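Local coordinates for nucleoporin NUP82 (Saccharomyces cerevisiae, PDB 3PBP), which serves as a structural component of the nuclear pore complex, its N-terminal domain, the part described here, taking part in the interaction with the nucleoporin NUP116, at residues L253-V256 with S257-E261. The protein carries 1 engineered substitution. Residues are numbered along the deposited sequence; the frame is centred on the assembly and turned at random.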
# COMPACT_ATOMS: atom_id res chain seq x y z
N LEU A 253 -12.35 9.20 -16.53
CA LEU A 253 -13.47 8.88 -17.39
C LEU A 253 -13.04 8.38 -18.76
O LEU A 253 -13.68 7.51 -19.33
CB LEU A 253 -14.38 10.09 -17.55
CG LEU A 253 -15.64 9.82 -18.38
CD1 LEU A 253 -16.47 8.69 -17.76
CD2 LEU A 253 -16.44 11.11 -18.44
N GLN A 254 -11.95 8.93 -19.29
CA GLN A 254 -11.46 8.51 -20.59
C GLN A 254 -10.95 7.08 -20.48
O GLN A 254 -11.24 6.24 -21.33
CB GLN A 254 -10.32 9.40 -21.08
CG GLN A 254 -10.72 10.84 -21.27
CD GLN A 254 -9.54 11.75 -21.58
OE1 GLN A 254 -8.39 11.44 -21.24
NE2 GLN A 254 -9.82 12.90 -22.20
N PHE A 255 -10.20 6.81 -19.42
CA PHE A 255 -9.64 5.49 -19.19
C PHE A 255 -10.73 4.43 -18.99
O PHE A 255 -10.74 3.40 -19.66
CB PHE A 255 -8.70 5.53 -17.98
CG PHE A 255 -8.22 4.18 -17.54
CD1 PHE A 255 -7.39 3.43 -18.36
CD2 PHE A 255 -8.60 3.66 -16.32
CE1 PHE A 255 -6.95 2.16 -17.96
CE2 PHE A 255 -8.17 2.38 -15.91
CZ PHE A 255 -7.34 1.64 -16.74
N VAL A 256 -11.65 4.69 -18.06
CA VAL A 256 -12.70 3.72 -17.77
C VAL A 256 -13.57 3.47 -18.99
O VAL A 256 -14.14 2.39 -19.14
CB VAL A 256 -13.58 4.17 -16.58
CG1 VAL A 256 -14.67 3.16 -16.34
CG2 VAL A 256 -12.73 4.28 -15.32
N SER A 257 -13.67 4.47 -19.85
CA SER A 257 -14.46 4.34 -21.08
C SER A 257 -13.74 3.43 -22.06
O SER A 257 -14.36 2.64 -22.77
CB SER A 257 -14.68 5.70 -21.74
OG SER A 257 -15.51 6.52 -20.94
N LYS A 258 -12.42 3.55 -22.10
CA LYS A 258 -11.61 2.74 -22.99
C LYS A 258 -11.66 1.30 -22.49
O LYS A 258 -11.64 0.37 -23.28
CB LYS A 258 -10.18 3.26 -23.02
CG LYS A 258 -9.44 2.88 -24.28
CD LYS A 258 -8.01 3.41 -24.26
CE LYS A 258 -7.30 3.10 -25.58
NZ LYS A 258 -5.84 3.50 -25.58
N LEU A 259 -11.72 1.12 -21.18
CA LEU A 259 -11.80 -0.23 -20.63
C LEU A 259 -13.10 -0.85 -21.12
O LEU A 259 -13.12 -1.96 -21.65
CB LEU A 259 -11.79 -0.22 -19.10
CG LEU A 259 -10.50 0.17 -18.39
CD1 LEU A 259 -10.71 0.07 -16.89
CD2 LEU A 259 -9.37 -0.75 -18.82
N HIS A 260 -14.19 -0.11 -20.95
CA HIS A 260 -15.50 -0.56 -21.38
C HIS A 260 -15.52 -0.94 -22.86
O HIS A 260 -16.30 -1.79 -23.28
CB HIS A 260 -16.53 0.53 -21.12
CG HIS A 260 -17.94 0.05 -21.26
ND1 HIS A 260 -18.82 0.01 -20.20
CD2 HIS A 260 -18.61 -0.44 -22.33
CE1 HIS A 260 -19.97 -0.49 -20.61
NE2 HIS A 260 -19.87 -0.78 -21.89
N GLU A 261 -14.67 -0.31 -23.66
CA GLU A 261 -14.63 -0.59 -25.09
C GLU A 261 -13.86 -1.86 -25.43
O GLU A 261 -14.11 -2.48 -26.45
CB GLU A 261 -13.98 0.55 -25.85
CG GLU A 261 -14.62 1.91 -25.67
CD GLU A 261 -13.99 2.96 -26.58
OE1 GLU A 261 -14.31 2.96 -27.80
OE2 GLU A 261 -13.17 3.78 -26.09
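Residues Leu253-Val256 and Ser257-Glu261 form consecutive turns of helix 243-262, joined by four i to i+4 backbone bonds: Ser257 N to Leu253 O, Lys258 N to Gln254 O, Leu259 N to Phe255 O at 2.9 Å, and His260 N to Val256 O. On the buried side Leu259 lies over one face of the Phe255 ring. Its CG stands 4.1 Å from the Phe255 ring centroid, only 18° off the normal, in a CH-pi contact displaced toward the rim, while Leu259 CD1 approaches Phe255 CE2 to 3.6 Å. The phenyl ring extends outward from the helix, and Leu259, whose CG lies beside its own backbone N (chi1 -70°), leans back toward the preceding turn to meet it. The ring of Tyr276 also meets that of Phe255, and its hydroxyl is hydrogen-bonded to Lys258 NZ. On another side of the helix, Ser257 OG turns back beside its own backbone N (chi1 -67°) and donates to Leu253 O at 2.6 Å. That carbonyl is thus gripped twice, by Ser257 OG and Ser257 N from opposite faces of its plane. Leu253 and Val256 pack on helix 220-235, through Leu231 and Tyr234 and through Ser230, respectively. The arrangement is that of an amphipathic alpha-helix with i to i+4 aromatic-aliphatic packing and a serine side chain bonded to the preceding turn, here in a helical insertion of a beta-propeller domain.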